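Local coordinates for protein catalase (Pseudomonas syringae, PDB 1M7S) that breaks hydrogen peroxide down into water and oxygen with a heme cofactor, protecting the cell from its toxic effects, at residues Ala109-Val122 / Val306-Glu318. Sequence-based numbering, arbitrary orientation.
Sequences ATKFYTADGNWDLV and VAMAPANLVPGIE. With HEM (protoporphyrin IX containing Fe), chain E.
A single buried carboxylate oxygen, Asp120 OD1, takes two hydrogen bonds from segment 306-318. Ala309 N reaches Asp120 OD1 at 2.6 Å on the anti side, 16° out of the carboxylate plane, whereas Asn312 ND2, 2.9 Å from the same OD1, comes from above that plane, with the amide turned 84° against the carboxylate. Lys111, on the neighbouring strand, bends at chi3 and chi4 to bring NZ within 2.8 Å of Asp120 OD2 on its syn lone pair. Lys111 NZ also donates to Ala307 O (2.9 Å), tying strand to loop; the lysine should stabilise the carboxylate as an anion. The strands 107-114 and 117-124 form a beta hairpin of the catalase beta-barrel; the mostly irregular segment 306-318 runs along strand 117-124 in the opposite direction, from the heme end to the hairpin turn, and Pro310 packs on Tyr332, the probable axial heme ligand, of helix 323-339. Trp119, its CG anti to the backbone N (chi1 174°), lays one indole face under Ile317 CD1, a CH-pi contact 3.6 Å from the centroid of the six-membered ring. At the indole edge, Asn312 O accepts from Asp120 N (3.2 Å). Near the heme, Met308 CG packs on Ala109 CB at 3.7 Å, while Val122 CG1 lies 3.6 Å from heme C3A.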
ATOM      1  N   ALA A 109      16.671  12.062 -18.022  1.00  4.16           N
ATOM      2  CA  ALA A 109      15.281  12.490 -17.962  1.00  6.45           C
ATOM      3  C   ALA A 109      15.188  13.947 -17.473  1.00  7.98           C
ATOM      4  O   ALA A 109      15.646  14.313 -16.379  1.00  5.45           O
ATOM      5  CB  ALA A 109      14.510  11.545 -17.033  1.00  6.54           C
ATOM      6  N   THR A 110      14.464  14.750 -18.242  1.00  6.47           N
ATOM      7  CA  THR A 110      14.365  16.198 -17.932  1.00  6.82           C
ATOM      8  C   THR A 110      12.903  16.557 -17.718  1.00  8.02           C
ATOM      9  O   THR A 110      12.072  16.272 -18.591  1.00  7.94           O
ATOM     10  CB  THR A 110      14.917  17.011 -19.111  1.00  7.78           C
ATOM     11  OG1 THR A 110      16.272  16.658 -19.367  1.00  7.24           O
ATOM     12  CG2 THR A 110      14.886  18.536 -18.793  1.00  6.51           C
ATOM     13  N   LYS A 111      12.553  17.062 -16.532  1.00  6.49           N
ATOM     14  CA  LYS A 111      11.233  17.562 -16.240  1.00  6.48           C
ATOM     15  C   LYS A 111      11.284  19.103 -16.487  1.00  6.75           C
ATOM     16  O   LYS A 111      12.044  19.765 -15.778  1.00  7.54           O
ATOM     17  CB  LYS A 111      10.877  17.318 -14.780  1.00  5.47           C
ATOM     18  CG  LYS A 111       9.534  17.872 -14.351  1.00  6.07           C
ATOM     19  CD  LYS A 111       9.050  17.404 -12.964  1.00  8.71           C
ATOM     20  CE  LYS A 111       8.781  15.894 -12.946  1.00  5.83           C
ATOM     21  NZ  LYS A 111       7.723  15.490 -13.924  1.00  6.42           N
ATOM     22  N   PHE A 112      10.524  19.548 -17.480  1.00  7.30           N
ATOM     23  CA  PHE A 112      10.561  21.014 -17.734  1.00  7.16           C
ATOM     24  C   PHE A 112       9.340  21.625 -17.073  1.00  8.43           C
ATOM     25  O   PHE A 112       8.220  21.176 -17.339  1.00  9.27           O
ATOM     26  CB  PHE A 112      10.430  21.274 -19.221  1.00  8.08           C
ATOM     27  CG  PHE A 112      11.560  20.925 -20.122  1.00  7.87           C
ATOM     28  CD1 PHE A 112      11.699  19.629 -20.628  1.00  7.33           C
ATOM     29  CD2 PHE A 112      12.492  21.867 -20.518  1.00  6.10           C
ATOM     30  CE1 PHE A 112      12.713  19.321 -21.519  1.00  7.83           C
ATOM     31  CE2 PHE A 112      13.505  21.552 -21.397  1.00  7.51           C
ATOM     32  CZ  PHE A 112      13.640  20.268 -21.927  1.00  9.30           C
ATOM     33  N   TYR A 113       9.482  22.563 -16.149  1.00  7.47           N
ATOM     34  CA  TYR A 113       8.327  23.104 -15.448  1.00  8.00           C
ATOM     35  C   TYR A 113       7.840  24.328 -16.275  1.00 10.87           C
ATOM     36  O   TYR A 113       8.167  25.437 -15.860  1.00 10.38           O
ATOM     37  CB  TYR A 113       8.687  23.514 -14.046  1.00  9.89           C
ATOM     38  CG  TYR A 113       9.168  22.397 -13.100  1.00  7.51           C
ATOM     39  CD1 TYR A 113       8.279  21.695 -12.346  1.00  8.77           C
ATOM     40  CD2 TYR A 113      10.513  22.134 -13.002  1.00 10.93           C
ATOM     41  CE1 TYR A 113       8.708  20.693 -11.458  1.00  7.36           C
ATOM     42  CE2 TYR A 113      10.998  21.150 -12.111  1.00 12.34           C
ATOM     43  CZ  TYR A 113      10.070  20.456 -11.363  1.00 10.22           C
ATOM     44  OH  TYR A 113      10.527  19.486 -10.481  1.00  9.37           O
ATOM     45  N   THR A 114       7.231  24.021 -17.404  1.00 11.02           N
ATOM     46  CA  THR A 114       6.877  25.096 -18.354  1.00 12.47           C
ATOM     47  C   THR A 114       5.668  25.882 -17.902  1.00 12.49           C
ATOM     48  O   THR A 114       4.867  25.540 -17.049  1.00 12.29           O
ATOM     49  CB  THR A 114       6.599  24.649 -19.806  1.00 11.25           C
ATOM     50  OG1 THR A 114       5.230  24.294 -19.964  1.00  9.52           O
ATOM     51  CG2 THR A 114       7.504  23.473 -20.201  1.00 11.79           C
ATOM     52  N   ALA A 115       5.524  27.008 -18.627  1.00 15.34           N
ATOM     53  CA  ALA A 115       4.382  27.906 -18.368  1.00 15.17           C
ATOM     54  C   ALA A 115       3.078  27.346 -18.865  1.00 15.66           C
ATOM     55  O   ALA A 115       2.038  27.983 -18.616  1.00 18.32           O
ATOM     56  CB  ALA A 115       4.739  29.214 -19.126  1.00 17.73           C
ATOM     57  N   ASP A 116       3.011  26.215 -19.555  1.00 12.14           N
ATOM     58  CA  ASP A 116       1.851  25.517 -20.001  1.00 14.45           C
ATOM     59  C   ASP A 116       1.653  24.168 -19.251  1.00 11.87           C
ATOM     60  O   ASP A 116       0.738  23.438 -19.598  1.00 12.55           O
ATOM     61  CB  ASP A 116       1.895  25.062 -21.467  1.00 16.55           C
ATOM     62  CG  ASP A 116       2.276  26.044 -22.521  1.00 22.30           C
ATOM     63  OD1 ASP A 116       2.130  27.270 -22.269  1.00 24.08           O
ATOM     64  OD2 ASP A 116       2.702  25.558 -23.612  1.00 23.91           O
ATOM     65  N   GLY A 117       2.486  23.911 -18.274  1.00 10.52           N
ATOM     66  CA  GLY A 117       2.392  22.631 -17.536  1.00 12.12           C
ATOM     67  C   GLY A 117       3.752  21.943 -17.597  1.00 11.46           C
ATOM     68  O   GLY A 117       4.717  22.311 -18.297  1.00  9.57           O
ATOM     69  N   ASN A 118       3.856  20.813 -16.874  1.00 11.44           N
ATOM     70  CA  ASN A 118       5.141  20.091 -16.911  1.00 10.12           C
ATOM     71  C   ASN A 118       5.200  19.133 -18.109  1.00  9.42           C
ATOM     72  O   ASN A 118       4.283  18.375 -18.344  1.00 11.57           O
ATOM     73  CB  ASN A 118       5.389  19.292 -15.635  1.00 11.82           C
ATOM     74  CG  ASN A 118       5.486  20.126 -14.372  1.00 12.04           C
ATOM     75  OD1 ASN A 118       5.638  21.361 -14.426  1.00 10.63           O
ATOM     76  ND2 ASN A 118       5.419  19.413 -13.248  1.00 12.01           N
ATOM     77  N   TRP A 119       6.282  19.257 -18.843  1.00  6.92           N
ATOM     78  CA  TRP A 119       6.621  18.405 -19.942  1.00  7.72           C
ATOM     79  C   TRP A 119       7.873  17.622 -19.563  1.00  5.84           C
ATOM     80  O   TRP A 119       8.914  18.213 -19.276  1.00  7.38           O
ATOM     81  CB  TRP A 119       6.956  19.195 -21.213  1.00  7.76           C
ATOM     82  CG  TRP A 119       7.440  18.298 -22.328  1.00  7.61           C
ATOM     83  CD1 TRP A 119       6.872  17.106 -22.717  1.00  8.12           C
ATOM     84  CD2 TRP A 119       8.533  18.528 -23.196  1.00  8.29           C
ATOM     85  NE1 TRP A 119       7.592  16.581 -23.760  1.00  7.65           N
ATOM     86  CE2 TRP A 119       8.608  17.432 -24.079  1.00  7.89           C
ATOM     87  CE3 TRP A 119       9.473  19.557 -23.311  1.00 11.80           C
ATOM     88  CZ2 TRP A 119       9.575  17.353 -25.089  1.00 10.96           C
ATOM     89  CZ3 TRP A 119      10.441  19.462 -24.306  1.00 11.73           C
ATOM     90  CH2 TRP A 119      10.486  18.361 -25.173  1.00 12.00           C
ATOM     91  N   ASP A 120       7.831  16.300 -19.683  1.00  8.87           N
ATOM     92  CA  ASP A 120       9.017  15.476 -19.369  1.00  6.75           C
ATOM     93  C   ASP A 120       9.599  14.879 -20.640  1.00  8.22           C
ATOM     94  O   ASP A 120       8.920  14.163 -21.425  1.00  7.18           O
ATOM     95  CB  ASP A 120       8.619  14.264 -18.491  1.00  8.10           C
ATOM     96  CG  ASP A 120       8.138  14.618 -17.107  1.00 10.84           C
ATOM     97  OD1 ASP A 120       7.500  13.764 -16.467  1.00  8.84           O
ATOM     98  OD2 ASP A 120       8.339  15.770 -16.646  1.00 11.43           O
ATOM     99  N   LEU A 121      10.864  15.133 -20.861  1.00  6.85           N
ATOM    100  CA  LEU A 121      11.569  14.526 -21.978  1.00  5.24           C
ATOM    101  C   LEU A 121      12.408  13.380 -21.374  1.00  4.74           C
ATOM    102  O   LEU A 121      13.497  13.596 -20.847  1.00  5.91           O
ATOM    103  CB  LEU A 121      12.422  15.558 -22.689  1.00  6.64           C
ATOM    104  CG  LEU A 121      13.220  14.986 -23.861  1.00  9.42           C
ATOM    105  CD1 LEU A 121      12.372  14.230 -24.876  1.00  9.15           C
ATOM    106  CD2 LEU A 121      13.993  16.150 -24.538  1.00 10.80           C
ATOM    107  N   VAL A 122      11.927  12.147 -21.431  1.00  5.17           N
ATOM    108  CA  VAL A 122      12.601  11.007 -20.759  1.00  7.20           C
ATOM    109  C   VAL A 122      13.488  10.266 -21.757  1.00  8.34           C
ATOM    110  O   VAL A 122      12.949   9.504 -22.578  1.00  6.90           O
ATOM    111  CB  VAL A 122      11.522  10.078 -20.190  1.00  7.95           C
ATOM    112  CG1 VAL A 122      12.159   9.014 -19.296  1.00  7.95           C
ATOM    113  CG2 VAL A 122      10.508  10.897 -19.393  1.00  9.59           C
ATOM    114  N   VAL A 306      10.783  12.004  -7.601  1.00  7.51           N
ATOM    115  CA  VAL A 306      10.409  12.641  -8.864  1.00  6.79           C
ATOM    116  C   VAL A 306       9.746  11.618  -9.770  1.00  7.34           C
ATOM    117  O   VAL A 306      10.110  10.437  -9.825  1.00  8.28           O
ATOM    118  CB  VAL A 306      11.607  13.360  -9.493  1.00  8.87           C
ATOM    119  CG1 VAL A 306      12.660  12.408 -10.077  1.00  8.12           C
ATOM    120  CG2 VAL A 306      11.144  14.401 -10.516  1.00  8.34           C
ATOM    121  N   ALA A 307       8.729  12.045 -10.509  1.00  5.26           N
ATOM    122  CA  ALA A 307       7.921  11.197 -11.384  1.00  5.11           C
ATOM    123  C   ALA A 307       8.084  11.676 -12.828  1.00  8.94           C
ATOM    124  O   ALA A 307       7.513  12.711 -13.189  1.00  9.38           O
ATOM    125  CB  ALA A 307       6.467  11.259 -10.928  1.00  9.20           C
ATOM    126  N   MET A 308       9.005  11.039 -13.556  1.00  4.71           N
ATOM    127  CA  MET A 308       9.229  11.417 -14.957  1.00  6.21           C
ATOM    128  C   MET A 308       8.319  10.576 -15.843  1.00  7.79           C
ATOM    129  O   MET A 308       8.324   9.350 -15.649  1.00  8.50           O
ATOM    130  CB  MET A 308      10.682  11.097 -15.347  1.00  6.53           C
ATOM    131  CG  MET A 308      11.773  11.798 -14.533  1.00  7.54           C
ATOM    132  SD  MET A 308      11.729  13.569 -15.017  1.00  8.26           S
ATOM    133  CE  MET A 308      13.172  14.138 -14.114  1.00  8.13           C
ATOM    134  N   ALA A 309       7.538  11.157 -16.751  1.00  6.72           N
ATOM    135  CA  ALA A 309       6.656  10.315 -17.566  1.00  7.76           C
ATOM    136  C   ALA A 309       6.430  10.945 -18.924  1.00  8.42           C
ATOM    137  O   ALA A 309       6.023  12.112 -18.992  1.00  9.82           O
ATOM    138  CB  ALA A 309       5.305  10.229 -16.815  1.00  6.76           C
ATOM    139  N   PRO A 310       6.541  10.175 -19.976  1.00  9.41           N
ATOM    140  CA  PRO A 310       6.274  10.637 -21.333  1.00  9.97           C
ATOM    141  C   PRO A 310       4.842  11.121 -21.417  1.00 10.97           C
ATOM    142  O   PRO A 310       4.515  11.994 -22.222  1.00 13.79           O
ATOM    143  CB  PRO A 310       6.647   9.478 -22.277  1.00  9.63           C
ATOM    144  CG  PRO A 310       7.610   8.694 -21.412  1.00  7.89           C
ATOM    145  CD  PRO A 310       7.051   8.777 -19.983  1.00  7.01           C
ATOM    146  N   ALA A 311       3.896  10.677 -20.560  1.00 10.42           N
ATOM    147  CA  ALA A 311       2.538  11.135 -20.561  1.00 10.23           C
ATOM    148  C   ALA A 311       2.460  12.608 -20.096  1.00 12.40           C
ATOM    149  O   ALA A 311       1.372  13.151 -20.282  1.00 10.40           O
ATOM    150  CB  ALA A 311       1.634  10.310 -19.651  1.00  9.70           C
ATOM    151  N   ASN A 312       3.461  13.187 -19.462  1.00 10.11           N
ATOM    152  CA  ASN A 312       3.309  14.577 -19.018  1.00 11.80           C
ATOM    153  C   ASN A 312       3.667  15.423 -20.266  1.00 10.84           C
ATOM    154  O   ASN A 312       4.839  15.607 -20.571  1.00 11.33           O
ATOM    155  CB  ASN A 312       4.241  14.881 -17.855  1.00 12.72           C
ATOM    156  CG  ASN A 312       3.792  14.253 -16.550  1.00 13.67           C
ATOM    157  OD1 ASN A 312       2.598  14.150 -16.298  1.00 15.76           O
ATOM    158  ND2 ASN A 312       4.719  13.827 -15.678  1.00 15.08           N
ATOM    159  N   LEU A 313       2.638  15.823 -20.975  1.00 12.75           N
ATOM    160  CA  LEU A 313       2.736  16.559 -22.232  1.00 13.41           C
ATOM    161  C   LEU A 313       2.028  17.909 -22.130  1.00 13.16           C
ATOM    162  O   LEU A 313       1.183  18.078 -21.254  1.00 14.98           O
ATOM    163  CB  LEU A 313       1.930  15.787 -23.308  1.00 13.47           C
ATOM    164  CG  LEU A 313       2.570  14.454 -23.706  1.00 17.62           C
ATOM    165  CD1 LEU A 313       1.528  13.550 -24.372  1.00 18.28           C
ATOM    166  CD2 LEU A 313       3.787  14.699 -24.585  1.00 16.28           C
ATOM    167  N   VAL A 314       2.427  18.807 -23.017  1.00 14.22           N
ATOM    168  CA  VAL A 314       1.739  20.136 -23.035  1.00 13.60           C
ATOM    169  C   VAL A 314       1.210  20.273 -24.461  1.00 15.33           C
ATOM    170  O   VAL A 314       1.758  19.692 -25.421  1.00 15.38           O
ATOM    171  CB  VAL A 314       2.776  21.185 -22.650  1.00 14.43           C
ATOM    172  CG1 VAL A 314       3.229  21.064 -21.175  1.00 13.58           C
ATOM    173  CG2 VAL A 314       4.050  21.130 -23.476  1.00 13.68           C
ATOM    174  N   PRO A 315       0.265  21.156 -24.680  1.00 17.00           N
ATOM    175  CA  PRO A 315      -0.304  21.430 -26.003  1.00 16.46           C
ATOM    176  C   PRO A 315       0.835  21.822 -26.917  1.00 15.60           C
ATOM    177  O   PRO A 315       1.677  22.651 -26.559  1.00 17.38           O
ATOM    178  CB  PRO A 315      -1.346  22.543 -25.774  1.00 18.36           C
ATOM    179  CG  PRO A 315      -1.765  22.235 -24.331  1.00 19.69           C
ATOM    180  CD  PRO A 315      -0.432  21.930 -23.639  1.00 17.51           C
ATOM    181  N   GLY A 316       0.959  21.196 -28.077  1.00 14.53           N
ATOM    182  CA  GLY A 316       2.061  21.452 -28.994  1.00 12.62           C
ATOM    183  C   GLY A 316       3.036  20.274 -29.063  1.00 11.55           C
ATOM    184  O   GLY A 316       3.945  20.269 -29.880  1.00 12.42           O
ATOM    185  N   ILE A 317       2.887  19.316 -28.143  1.00  9.80           N
ATOM    186  CA  ILE A 317       3.843  18.195 -28.112  1.00 10.08           C
ATOM    187  C   ILE A 317       3.018  16.945 -27.884  1.00  9.56           C
ATOM    188  O   ILE A 317       2.202  16.910 -26.954  1.00  9.51           O
ATOM    189  CB  ILE A 317       4.880  18.299 -26.976  1.00  9.92           C
ATOM    190  CG1 ILE A 317       5.608  19.627 -26.946  1.00  9.04           C
ATOM    191  CG2 ILE A 317       5.842  17.116 -27.142  1.00  9.12           C
ATOM    192  CD1 ILE A 317       6.688  19.914 -25.935  1.00  9.29           C
ATOM    193  N   GLU A 318       3.163  15.961 -28.751  1.00  9.69           N
ATOM    194  CA  GLU A 318       2.361  14.732 -28.590  1.00 11.41           C
ATOM    195  C   GLU A 318       3.311  13.561 -28.925  1.00 10.50           C
ATOM    196  O   GLU A 318       4.319  13.700 -29.611  1.00 10.39           O
ATOM    197  CB  GLU A 318       1.198  14.726 -29.590  1.00 14.09           C
ATOM    198  CG  GLU A 318       0.101  15.756 -29.498  1.00 15.92           C
ATOM    199  CD  GLU A 318      -1.062  15.700 -30.453  1.00 18.98           C
ATOM    200  OE1 GLU A 318      -1.230  14.751 -31.268  1.00 19.55           O
ATOM    201  OE2 GLU A 318      -1.910  16.641 -30.446  1.00 17.65           O
TER
HETATM  202  CHA HEM E 600      12.195   4.542 -16.272  1.00  6.54           C
HETATM  203  CHB HEM E 600      14.222   5.815 -20.479  1.00  8.71           C
HETATM  204  CHC HEM E 600      11.736   2.327 -22.718  1.00  7.82           C
HETATM  205  CHD HEM E 600       9.016   1.739 -18.730  1.00  4.96           C
HETATM  206  C1A HEM E 600      12.961   5.169 -17.226  1.00  5.59           C
HETATM  207  C2A HEM E 600      13.925   6.259 -16.942  1.00  6.48           C
HETATM  208  C3A HEM E 600      14.482   6.608 -18.101  1.00  7.07           C
HETATM  209  C4A HEM E 600      13.918   5.753 -19.131  1.00  8.02           C
HETATM  210  CMA HEM E 600      15.519   7.704 -18.384  1.00  5.75           C
HETATM  211  CAA HEM E 600      14.133   6.815 -15.523  1.00  7.84           C
HETATM  212  CBA HEM E 600      13.403   8.171 -15.243  1.00  7.61           C
HETATM  213  CGA HEM E 600      13.867   8.704 -13.861  1.00  6.17           C
HETATM  214  O1A HEM E 600      12.953   8.688 -13.001  1.00  7.71           O
HETATM  215  O2A HEM E 600      15.049   9.102 -13.868  1.00  8.89           O
HETATM  216  C1B HEM E 600      13.709   5.010 -21.460  1.00 10.69           C
HETATM  217  C2B HEM E 600      13.983   5.128 -22.887  1.00 12.34           C
HETATM  218  C3B HEM E 600      13.300   4.144 -23.508  1.00 11.49           C
HETATM  219  C4B HEM E 600      12.583   3.414 -22.499  1.00 11.68           C
HETATM  220  CMB HEM E 600      14.918   6.188 -23.485  1.00 13.07           C
HETATM  221  CAB HEM E 600      13.224   3.752 -24.984  1.00 12.55           C
HETATM  222  CBB HEM E 600      13.424   4.596 -25.978  1.00 14.70           C
HETATM  223  C1C HEM E 600      10.729   1.960 -21.863  1.00  7.92           C
HETATM  224  C2C HEM E 600       9.560   1.198 -22.236  1.00  6.72           C
HETATM  225  C3C HEM E 600       8.794   1.057 -21.146  1.00  7.04           C
HETATM  226  C4C HEM E 600       9.499   1.686 -20.049  1.00  7.13           C
HETATM  227  CMC HEM E 600       9.214   0.703 -23.666  1.00  8.55           C
HETATM  228  CAC HEM E 600       7.434   0.359 -20.955  1.00  7.65           C
HETATM  229  CBC HEM E 600       6.440   0.398 -21.860  1.00  8.77           C
HETATM  230  C1D HEM E 600       9.708   2.403 -17.709  1.00  5.78           C
HETATM  231  C2D HEM E 600       9.301   2.404 -16.314  1.00  7.57           C
HETATM  232  C3D HEM E 600      10.161   3.167 -15.637  1.00  7.26           C
HETATM  233  C4D HEM E 600      11.134   3.668 -16.584  1.00  7.23           C
HETATM  234  CMD HEM E 600       8.080   1.610 -15.818  1.00  7.55           C
HETATM  235  CAD HEM E 600      10.163   3.504 -14.118  1.00  7.99           C
HETATM  236  CBD HEM E 600       9.460   4.893 -13.903  1.00  4.38           C
HETATM  237  CGD HEM E 600       9.222   5.239 -12.445  1.00  5.61           C
HETATM  238  O1D HEM E 600       9.110   6.487 -12.179  1.00  7.85           O
HETATM  239  O2D HEM E 600       9.106   4.368 -11.548  1.00  6.10           O
HETATM  240  NA  HEM E 600      13.035   4.868 -18.556  1.00  7.82           N
HETATM  241  NB  HEM E 600      12.831   3.967 -21.246  1.00  8.78           N
HETATM  242  NC  HEM E 600      10.687   2.223 -20.511  1.00  8.38           N
HETATM  243  ND  HEM E 600      10.805   3.231 -17.839  1.00  4.94           N
HETATM  244 FE   HEM E 600      11.788   3.615 -19.551  1.00  7.98          FE
HETATM  245  O   HOH W   1       0.860  24.650 -25.101  1.00 37.30           O
HETATM  246  O   HOH W   2       6.808  13.681 -23.160  1.00 13.71           O
HETATM  247  O   HOH W   3      13.667   1.950 -19.745  1.00 25.12           O